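Local coordinates for putative CRISPR-associated endoribonuclease-like protein Cas6 (Pyrococcus furiosus, PDB 3UFC), which probably binds CRISPR RNA as a Cas6-like protein of the archaeal adaptive immune system against viruses and other mobile genetic elements, at residues L26-I37 and I92-K103; D150-F158 and S200-V208. All blocks are in the same frame, centred on the assembly; numbering follows the deposited sequence.

Interaction 1 of 2, residues L26-I37 and I92-K103; sequences LYSQIVEKAGAI and IVEGIEKSPEFK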
loop_
_atom_site.group_PDB
_atom_site.type_symbol
_atom_site.label_atom_id
_atom_site.label_comp_id
_atom_site.label_asym_id
_atom_site.label_seq_id
_atom_site.Cartn_x
_atom_site.Cartn_y
_atom_site.Cartn_z
ATOM N N LEU A 26 -9.940 -0.900 7.076
ATOM C CA LEU A 26 -9.692 -1.946 6.081
ATOM C C LEU A 26 -8.538 -2.834 6.555
ATOM O O LEU A 26 -8.629 -4.063 6.549
ATOM C CB LEU A 26 -9.359 -1.304 4.729
ATOM C CG LEU A 26 -9.035 -2.236 3.558
ATOM C CD1 LEU A 26 -10.108 -3.318 3.427
ATOM C CD2 LEU A 26 -8.945 -1.408 2.277
ATOM N N TYR A 27 -7.451 -2.193 6.968
ATOM C CA TYR A 27 -6.273 -2.882 7.492
ATOM C C TYR A 27 -6.663 -3.839 8.618
ATOM O O TYR A 27 -6.257 -5.002 8.636
ATOM C CB TYR A 27 -5.286 -1.838 8.027
ATOM C CG TYR A 27 -4.281 -2.347 9.042
ATOM C CD1 TYR A 27 -3.214 -3.157 8.656
ATOM C CD2 TYR A 27 -4.370 -1.969 10.383
ATOM C CE1 TYR A 27 -2.252 -3.574 9.581
ATOM C CE2 TYR A 27 -3.414 -2.379 11.315
ATOM C CZ TYR A 27 -2.360 -3.177 10.906
ATOM O OH TYR A 27 -1.402 -3.559 11.811
ATOM N N SER A 28 -7.444 -3.328 9.564
ATOM C CA SER A 28 -7.886 -4.109 10.717
ATOM C C SER A 28 -8.650 -5.367 10.317
ATOM O O SER A 28 -8.406 -6.447 10.853
ATOM C CB SER A 28 -8.769 -3.245 11.625
ATOM O OG SER A 28 -8.056 -2.108 12.095
ATOM N N GLN A 29 -9.575 -5.225 9.373
ATOM C CA GLN A 29 -10.367 -6.361 8.925
ATOM C C GLN A 29 -9.519 -7.419 8.229
ATOM O O GLN A 29 -9.721 -8.614 8.440
ATOM C CB GLN A 29 -11.493 -5.886 8.008
ATOM C CG GLN A 29 -12.508 -5.012 8.734
ATOM C CD GLN A 29 -13.530 -4.408 7.798
ATOM O OE1 GLN A 29 -14.458 -5.079 7.357
ATOM N NE2 GLN A 29 -13.353 -3.132 7.476
ATOM N N ILE A 30 -8.569 -6.990 7.404
ATOM C CA ILE A 30 -7.704 -7.943 6.714
ATOM C C ILE A 30 -6.897 -8.723 7.753
ATOM O O ILE A 30 -6.815 -9.955 7.697
ATOM C CB ILE A 30 -6.734 -7.221 5.738
ATOM C CG1 ILE A 30 -7.529 -6.510 4.647
ATOM C CG2 ILE A 30 -5.754 -8.227 5.132
ATOM C CD1 ILE A 30 -6.695 -5.602 3.739
ATOM N N VAL A 31 -6.310 -8.006 8.710
ATOM C CA VAL A 31 -5.515 -8.649 9.754
ATOM C C VAL A 31 -6.388 -9.585 10.599
ATOM O O VAL A 31 -5.981 -10.700 10.935
ATOM C CB VAL A 31 -4.854 -7.606 10.688
ATOM C CG1 VAL A 31 -4.161 -8.314 11.848
ATOM C CG2 VAL A 31 -3.847 -6.760 9.902
ATOM N N GLU A 32 -7.586 -9.125 10.940
ATOM C CA GLU A 32 -8.504 -9.930 11.736
ATOM C C GLU A 32 -8.830 -11.227 10.986
ATOM O O GLU A 32 -8.758 -12.318 11.549
ATOM C CB GLU A 32 -9.783 -9.130 12.012
ATOM C CG GLU A 32 -10.758 -9.783 12.987
ATOM C CD GLU A 32 -11.490 -10.973 12.389
ATOM O OE1 GLU A 32 -12.114 -10.809 11.319
ATOM O OE2 GLU A 32 -11.446 -12.069 12.993
ATOM N N LYS A 33 -9.169 -11.107 9.709
ATOM C CA LYS A 33 -9.506 -12.280 8.908
ATOM C C LYS A 33 -8.333 -13.246 8.735
ATOM O O LYS A 33 -8.508 -14.461 8.820
ATOM C CB LYS A 33 -10.038 -11.845 7.538
ATOM C CG LYS A 33 -11.334 -11.046 7.627
ATOM C CD LYS A 33 -11.770 -10.516 6.274
ATOM C CE LYS A 33 -12.994 -9.625 6.419
ATOM N NZ LYS A 33 -14.141 -10.367 7.029
ATOM N N ALA A 34 -7.138 -12.713 8.497
ATOM C CA ALA A 34 -5.965 -13.562 8.312
ATOM C C ALA A 34 -5.546 -14.235 9.615
ATOM O O ALA A 34 -5.126 -15.393 9.621
ATOM C CB ALA A 34 -4.804 -12.743 7.748
ATOM N N GLY A 35 -5.662 -13.503 10.717
ATOM C CA GLY A 35 -5.279 -14.046 12.007
ATOM C C GLY A 35 -6.140 -15.211 12.453
ATOM O O GLY A 35 -5.662 -16.108 13.145
ATOM N N ALA A 36 -7.410 -15.200 12.059
ATOM C CA ALA A 36 -8.338 -16.265 12.427
ATOM C C ALA A 36 -7.872 -17.616 11.891
ATOM O O ALA A 36 -8.132 -18.655 12.494
ATOM C CB ALA A 36 -9.736 -15.948 11.895
ATOM N N ILE A 37 -7.175 -17.594 10.761
ATOM C CA ILE A 37 -6.683 -18.819 10.147
ATOM C C ILE A 37 -5.246 -19.171 10.541
ATOM O O ILE A 37 -4.874 -20.343 10.567
ATOM C CB ILE A 37 -6.809 -18.734 8.609
ATOM C CG1 ILE A 37 -8.289 -18.853 8.228
ATOM C CG2 ILE A 37 -5.971 -19.817 7.937
ATOM C CD1 ILE A 37 -8.550 -18.922 6.751
ATOM N N ILE A 92 -3.903 -14.423 4.087
ATOM C CA ILE A 92 -4.893 -13.403 3.745
ATOM C C ILE A 92 -5.983 -13.955 2.822
ATOM O O ILE A 92 -7.171 -13.721 3.049
ATOM C CB ILE A 92 -4.223 -12.176 3.063
ATOM C CG1 ILE A 92 -3.402 -11.394 4.096
ATOM C CG2 ILE A 92 -5.282 -11.273 2.436
ATOM C CD1 ILE A 92 -2.583 -10.256 3.505
ATOM N N VAL A 93 -5.577 -14.677 1.781
ATOM C CA VAL A 93 -6.534 -15.256 0.843
ATOM C C VAL A 93 -7.494 -16.213 1.545
ATOM O O VAL A 93 -8.710 -16.120 1.370
ATOM C CB VAL A 93 -5.815 -16.008 -0.299
ATOM C CG1 VAL A 93 -6.804 -16.910 -1.045
ATOM C CG2 VAL A 93 -5.204 -15.004 -1.266
ATOM N N GLU A 94 -6.946 -17.131 2.336
ATOM C CA GLU A 94 -7.763 -18.093 3.064
ATOM C C GLU A 94 -8.660 -17.376 4.063
ATOM O O GLU A 94 -9.844 -17.695 4.193
ATOM C CB GLU A 94 -6.873 -19.100 3.799
ATOM C CG GLU A 94 -6.186 -20.100 2.886
ATOM C CD GLU A 94 -5.223 -21.011 3.631
ATOM O OE1 GLU A 94 -5.590 -21.506 4.721
ATOM O OE2 GLU A 94 -4.104 -21.238 3.120
ATOM N N GLY A 95 -8.087 -16.407 4.771
ATOM C CA GLY A 95 -8.850 -15.655 5.747
ATOM C C GLY A 95 -10.040 -14.948 5.130
ATOM O O GLY A 95 -11.110 -14.884 5.732
ATOM N N ILE A 96 -9.858 -14.422 3.924
ATOM C CA ILE A 96 -10.925 -13.711 3.229
ATOM C C ILE A 96 -11.940 -14.676 2.616
ATOM O O ILE A 96 -13.132 -14.372 2.541
ATOM C CB ILE A 96 -10.341 -12.793 2.127
ATOM C CG1 ILE A 96 -9.570 -11.640 2.779
ATOM C CG2 ILE A 96 -11.454 -12.269 1.233
ATOM C CD1 ILE A 96 -8.913 -10.696 1.798
ATOM N N GLU A 97 -11.470 -15.839 2.176
ATOM C CA GLU A 97 -12.367 -16.833 1.598
ATOM C C GLU A 97 -13.333 -17.330 2.669
ATOM O O GLU A 97 -14.491 -17.619 2.380
ATOM C CB GLU A 97 -11.570 -18.009 1.024
ATOM C CG GLU A 97 -10.971 -17.732 -0.345
ATOM C CD GLU A 97 -12.026 -17.664 -1.435
ATOM O OE1 GLU A 97 -12.632 -18.714 -1.738
ATOM O OE2 GLU A 97 -12.255 -16.566 -1.986
ATOM N N LYS A 98 -12.849 -17.411 3.906
ATOM C CA LYS A 98 -13.664 -17.869 5.029
ATOM C C LYS A 98 -14.600 -16.783 5.558
ATOM O O LYS A 98 -15.699 -17.079 6.026
ATOM C CB LYS A 98 -12.764 -18.357 6.165
ATOM C CG LYS A 98 -13.512 -18.725 7.440
ATOM C CD LYS A 98 -12.548 -19.185 8.521
ATOM C CE LYS A 98 -13.279 -19.550 9.802
ATOM N NZ LYS A 98 -12.339 -20.000 10.872
ATOM N N SER A 99 -14.153 -15.532 5.493
ATOM C CA SER A 99 -14.949 -14.398 5.960
ATOM C C SER A 99 -14.883 -13.318 4.879
ATOM O O SER A 99 -14.167 -12.324 5.020
ATOM C CB SER A 99 -14.375 -13.876 7.278
ATOM O OG SER A 99 -15.161 -12.822 7.796
ATOM N N PRO A 100 -15.643 -13.505 3.784
ATOM C CA PRO A 100 -15.730 -12.617 2.618
ATOM C C PRO A 100 -16.418 -11.257 2.714
ATOM O O PRO A 100 -16.632 -10.618 1.689
ATOM C CB PRO A 100 -16.393 -13.505 1.574
ATOM C CG PRO A 100 -17.352 -14.301 2.408
ATOM C CD PRO A 100 -16.489 -14.699 3.587
ATOM N N GLU A 101 -16.758 -10.796 3.911
ATOM C CA GLU A 101 -17.418 -9.497 4.022
ATOM C C GLU A 101 -16.529 -8.397 4.593
ATOM O O GLU A 101 -15.763 -8.626 5.534
ATOM C CB GLU A 101 -18.683 -9.601 4.880
ATOM C CG GLU A 101 -19.802 -10.422 4.267
ATOM C CD GLU A 101 -21.114 -10.269 5.019
ATOM O OE1 GLU A 101 -21.662 -9.145 5.041
ATOM O OE2 GLU A 101 -21.594 -11.269 5.590
ATOM N N PHE A 102 -16.635 -7.205 4.014
ATOM C CA PHE A 102 -15.870 -6.050 4.475
ATOM C C PHE A 102 -16.805 -4.883 4.754
ATOM O O PHE A 102 -17.773 -4.659 4.028
ATOM C CB PHE A 102 -14.826 -5.610 3.440
ATOM C CG PHE A 102 -13.578 -6.450 3.436
ATOM C CD1 PHE A 102 -13.429 -7.499 2.532
ATOM C CD2 PHE A 102 -12.554 -6.196 4.346
ATOM C CE1 PHE A 102 -12.272 -8.287 2.535
ATOM C CE2 PHE A 102 -11.401 -6.971 4.358
ATOM C CZ PHE A 102 -11.257 -8.021 3.451
ATOM N N LYS A 103 -16.500 -4.142 5.814
ATOM C CA LYS A 103 -17.290 -2.988 6.207
ATOM C C LYS A 103 -16.421 -1.736 6.106
ATOM O O LYS A 103 -15.385 -1.638 6.760
ATOM C CB LYS A 103 -17.782 -3.172 7.645
ATOM C CG LYS A 103 -18.701 -2.078 8.157
ATOM C CD LYS A 103 -20.028 -2.070 7.412
ATOM C CE LYS A 103 -21.029 -1.147 8.094
ATOM N NZ LYS A 103 -22.332 -1.098 7.371
HETATM O O HOH W 1 -11.040 -15.426 8.303
#
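The ammonium of K33 is gripped by three oxygens of residues 99-101. NZ lies 2.8 Å from each of S99 OG, S99 O and E101 O. The E101 carbonyl is met in its own plane, the S99 carbonyl from above its plane. The K33 chain, extended through chi2 and chi3, carries CE over one face of the F102 ring, 3.9 Å from the centroid, a CH-pi contact. The bend at chi4 (-59°) then turns NZ to the oxygens. L26 CD1 and I30 CG1 approach the same ring obliquely. Further along, Q29 turns its amide to the backbone of K103. OE1 accepts the nearly straight bond from K103 N (2.7 Å) on a lone pair, while NE2 gives a more bent one to K103 O. Helix 26-37 crosses helix 92-98 at 96°, with axes 7.4 Å apart. G95 sits against the K33 carbonyl, and a water joins K33 O to G95 O. I92 packs on I30 and A34. F102 belongs to edge strand 101-104 of the N-terminal ferredoxin-like domain. Two polar side chains thus serve mainly backbone groups of that strand and the turn before it, with S99 OG the one side-chain partner; the lysine's probable charge meets neutral oxygens.

Interaction 2 of 2, residues D150-F158 and S200-V208; sequences DLYPHDELF and SYIRGSLMV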
loop_
_atom_site.group_PDB
_atom_site.type_symbol
_atom_site.label_atom_id
_atom_site.label_comp_id
_atom_site.label_asym_id
_atom_site.label_seq_id
_atom_site.Cartn_x
_atom_site.Cartn_y
_atom_site.Cartn_z
ATOM N N ASP A 150 6.065 14.536 6.944
ATOM C CA ASP A 150 5.877 13.836 5.677
ATOM C C ASP A 150 6.510 14.592 4.518
ATOM O O ASP A 150 6.268 15.788 4.325
ATOM C CB ASP A 150 4.381 13.623 5.426
ATOM C CG ASP A 150 3.739 12.766 6.499
ATOM O OD1 ASP A 150 2.496 12.764 6.620
ATOM O OD2 ASP A 150 4.490 12.085 7.226
ATOM N N LEU A 151 7.323 13.877 3.748
ATOM C CA LEU A 151 8.028 14.455 2.612
ATOM C C LEU A 151 7.412 14.066 1.272
ATOM O O LEU A 151 6.685 13.077 1.174
ATOM C CB LEU A 151 9.493 14.011 2.642
ATOM C CG LEU A 151 10.269 14.374 3.914
ATOM C CD1 LEU A 151 11.598 13.637 3.933
ATOM C CD2 LEU A 151 10.482 15.890 3.976
ATOM N N TYR A 152 7.724 14.861 0.249
ATOM C CA TYR A 152 7.247 14.651 -1.115
ATOM C C TYR A 152 8.476 14.606 -2.021
ATOM O O TYR A 152 9.546 15.077 -1.639
ATOM C CB TYR A 152 6.342 15.802 -1.543
ATOM C CG TYR A 152 5.190 16.056 -0.602
ATOM C CD1 TYR A 152 4.077 15.220 -0.590
ATOM C CD2 TYR A 152 5.213 17.137 0.279
ATOM C CE1 TYR A 152 3.009 15.456 0.271
ATOM C CE2 TYR A 152 4.153 17.381 1.150
ATOM C CZ TYR A 152 3.054 16.539 1.136
ATOM O OH TYR A 152 1.990 16.794 1.966
ATOM N N PRO A 153 8.336 14.056 -3.240
ATOM C CA PRO A 153 9.455 13.959 -4.182
ATOM C C PRO A 153 10.216 15.256 -4.456
ATOM O O PRO A 153 11.389 15.211 -4.828
ATOM C CB PRO A 153 8.796 13.396 -5.441
ATOM C CG PRO A 153 7.687 12.559 -4.886
ATOM C CD PRO A 153 7.118 13.467 -3.824
ATOM N N HIS A 154 9.570 16.405 -4.278
ATOM C CA HIS A 154 10.258 17.671 -4.526
ATOM C C HIS A 154 11.089 18.145 -3.336
ATOM O O HIS A 154 11.793 19.148 -3.430
ATOM C CB HIS A 154 9.270 18.773 -4.943
ATOM C CG HIS A 154 8.202 19.057 -3.934
ATOM N ND1 HIS A 154 6.950 18.484 -3.993
ATOM C CD2 HIS A 154 8.192 19.872 -2.852
ATOM C CE1 HIS A 154 6.213 18.934 -2.993
ATOM N NE2 HIS A 154 6.943 19.778 -2.285
ATOM N N ASP A 155 11.012 17.419 -2.224
ATOM C CA ASP A 155 11.774 17.758 -1.024
ATOM C C ASP A 155 13.206 17.237 -1.140
ATOM O O ASP A 155 13.430 16.097 -1.551
ATOM C CB ASP A 155 11.109 17.149 0.214
ATOM C CG ASP A 155 9.867 17.901 0.638
ATOM O OD1 ASP A 155 8.846 17.254 0.958
ATOM O OD2 ASP A 155 9.915 19.147 0.668
ATOM N N GLU A 156 14.174 18.073 -0.768
ATOM C CA GLU A 156 15.586 17.695 -0.840
ATOM C C GLU A 156 15.919 16.394 -0.111
ATOM O O GLU A 156 16.749 15.616 -0.575
ATOM C CB GLU A 156 16.470 18.807 -0.268
ATOM C CG GLU A 156 16.426 20.115 -1.031
ATOM C CD GLU A 156 17.472 21.096 -0.534
ATOM O OE1 GLU A 156 17.489 21.384 0.685
ATOM O OE2 GLU A 156 18.278 21.577 -1.359
ATOM N N LEU A 157 15.281 16.167 1.034
ATOM C CA LEU A 157 15.535 14.960 1.822
ATOM C C LEU A 157 14.768 13.710 1.379
ATOM O O LEU A 157 15.069 12.612 1.836
ATOM C CB LEU A 157 15.223 15.220 3.299
ATOM C CG LEU A 157 16.260 15.935 4.168
ATOM C CD1 LEU A 157 16.652 17.267 3.550
ATOM C CD2 LEU A 157 15.674 16.139 5.557
ATOM N N PHE A 158 13.784 13.877 0.501
ATOM C CA PHE A 158 12.965 12.751 0.041
ATOM C C PHE A 158 13.763 11.510 -0.363
ATOM O O PHE A 158 13.630 10.445 0.249
ATOM C CB PHE A 158 12.084 13.179 -1.138
ATOM C CG PHE A 158 11.109 12.115 -1.586
ATOM C CD1 PHE A 158 9.897 11.938 -0.929
ATOM C CD2 PHE A 158 11.413 11.279 -2.654
ATOM C CE1 PHE A 158 9.003 10.942 -1.329
ATOM C CE2 PHE A 158 10.525 10.277 -3.063
ATOM C CZ PHE A 158 9.324 10.110 -2.402
ATOM N N SER A 200 -4.482 9.894 13.052
ATOM C CA SER A 200 -3.573 10.924 12.562
ATOM C C SER A 200 -3.504 11.020 11.041
ATOM O O SER A 200 -3.664 10.024 10.329
ATOM C CB SER A 200 -2.165 10.669 13.104
ATOM O OG SER A 200 -2.187 10.513 14.512
ATOM N N TYR A 201 -3.262 12.230 10.549
ATOM C CA TYR A 201 -3.135 12.454 9.121
ATOM C C TYR A 201 -1.804 11.891 8.652
ATOM O O TYR A 201 -0.796 11.988 9.349
ATOM C CB TYR A 201 -3.140 13.946 8.786
ATOM C CG TYR A 201 -4.496 14.555 8.508
ATOM C CD1 TYR A 201 -5.364 13.980 7.583
ATOM C CD2 TYR A 201 -4.887 15.741 9.132
ATOM C CE1 TYR A 201 -6.594 14.575 7.278
ATOM C CE2 TYR A 201 -6.112 16.345 8.836
ATOM C CZ TYR A 201 -6.960 15.753 7.907
ATOM O OH TYR A 201 -8.168 16.343 7.605
ATOM N N ILE A 202 -1.807 11.288 7.474
ATOM C CA ILE A 202 -0.581 10.783 6.888
ATOM C C ILE A 202 -0.595 11.363 5.487
ATOM O O ILE A 202 -1.553 11.174 4.743
ATOM C CB ILE A 202 -0.551 9.248 6.825
ATOM C CG1 ILE A 202 -0.490 8.675 8.244
ATOM C CG2 ILE A 202 0.672 8.789 6.019
ATOM C CD1 ILE A 202 -0.260 7.169 8.303
ATOM N N ARG A 203 0.442 12.116 5.151
ATOM C CA ARG A 203 0.539 12.734 3.840
ATOM C C ARG A 203 1.514 11.951 2.982
ATOM O O ARG A 203 2.598 11.584 3.431
ATOM C CB ARG A 203 0.996 14.189 3.971
ATOM C CG ARG A 203 -0.081 15.117 4.516
ATOM C CD ARG A 203 0.513 16.451 4.936
ATOM N NE ARG A 203 0.420 16.622 6.382
ATOM C CZ ARG A 203 -0.706 16.912 7.024
ATOM N NH1 ARG A 203 -1.831 17.071 6.346
ATOM N NH2 ARG A 203 -0.711 17.017 8.345
ATOM N N GLY A 204 1.110 11.687 1.745
ATOM C CA GLY A 204 1.956 10.932 0.841
ATOM C C GLY A 204 1.843 11.418 -0.589
ATOM O O GLY A 204 1.220 12.449 -0.872
ATOM N N SER A 205 2.428 10.658 -1.504
ATOM C CA SER A 205 2.419 11.037 -2.899
ATOM C C SER A 205 1.864 9.972 -3.833
ATOM O O SER A 205 2.280 8.812 -3.789
ATOM C CB SER A 205 3.845 11.369 -3.346
ATOM O OG SER A 205 4.461 12.305 -2.476
ATOM N N LEU A 206 0.901 10.365 -4.658
ATOM C CA LEU A 206 0.381 9.465 -5.673
ATOM C C LEU A 206 1.372 9.860 -6.761
ATOM O O LEU A 206 1.549 11.047 -7.033
ATOM C CB LEU A 206 -1.056 9.835 -6.052
ATOM C CG LEU A 206 -2.097 9.324 -5.047
ATOM C CD1 LEU A 206 -3.497 9.800 -5.429
ATOM C CD2 LEU A 206 -2.053 7.799 -5.012
ATOM N N MET A 207 2.051 8.898 -7.365
ATOM C CA MET A 207 3.048 9.279 -8.349
ATOM C C MET A 207 3.454 8.217 -9.351
ATOM O O MET A 207 3.252 7.022 -9.147
ATOM C CB MET A 207 4.307 9.766 -7.608
ATOM C CG MET A 207 4.880 8.733 -6.615
ATOM S SD MET A 207 6.146 9.346 -5.417
ATOM C CE MET A 207 7.633 9.248 -6.397
ATOM N N VAL A 208 4.020 8.690 -10.454
ATOM C CA VAL A 208 4.546 7.825 -11.493
ATOM C C VAL A 208 6.005 8.255 -11.516
ATOM O O VAL A 208 6.302 9.451 -11.594
ATOM C CB VAL A 208 3.896 8.096 -12.870
ATOM C CG1 VAL A 208 4.607 7.281 -13.945
ATOM C CG2 VAL A 208 2.418 7.733 -12.827
HETATM O O HOH W 2 1.629 14.903 7.967
HETATM O O HOH W 3 5.220 11.300 2.799
HETATM O O HOH W 4 5.768 11.018 -0.533
#
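D150 and R203 set their side chains at about a right angle to each other. The D150 carboxylate reaches for the backbone of R203, not its guanidinium. R203 N gives OD1 a nearly straight bond of 2.6 Å, arriving from above the carboxylate plane. The carboxylate and guanidinium planes stand 45° apart. OD1 is 4.4 Å from R203 NE, beyond a salt bridge, and no N-H of the guanidinium points at it. A water donates to OD1 and weakly accepts from NE. The other carboxylate oxygen, OD2, forms a salt bridge with R137.

Y152 runs obliquely past R203, with its ring turned 58° from the guanidinium plane. Its OH touches the aliphatic part of the arginine, 3.3 Å from R203 CD. The ring edge faces G204 O and S205 OG.

The contact brings the end of hairpin strand 145-151, and the turn after it, against strand 200-213 of the C-terminal domain's four-stranded antiparallel sheet. Y152 to D155 form a type I beta turn. D155 OD1 accepts from Y152 N at 2.7 Å. One water lies between L151 O and R203 O and another between L151 O and S205 OG; not all of these bonds can hold at once.

P153 CD lies 3.2 Å from S205 OG. The first torsion of M207 (chi1 56°) carries SD to P153 CG, at 3.6 Å, and the bend at chi3 brings CE to the same carbon. F158 lays one ring face on P153 CA, while M207 CE approaches that ring obliquely.

Interaction 1 lies in the N-terminal part of the Cas6 fold and interaction 2 in the C-terminal part. They follow each other along the chain, and the first closes before the second opens. Their centres are 30 Å apart, on opposite sides of the chain's centre. Their nearest atoms remain about 10 Å apart, so they do not touch. Interaction 1 packs helix 23-37 on helix 86-98 and on edge strand 101-104 of the five-stranded sheet. Interaction 2 joins a two-stranded hairpin to an inner strand of the four-stranded sheet. The first relies on direct bonds, mostly to backbone groups, with one bridging water; the second adds three waters to one direct bond.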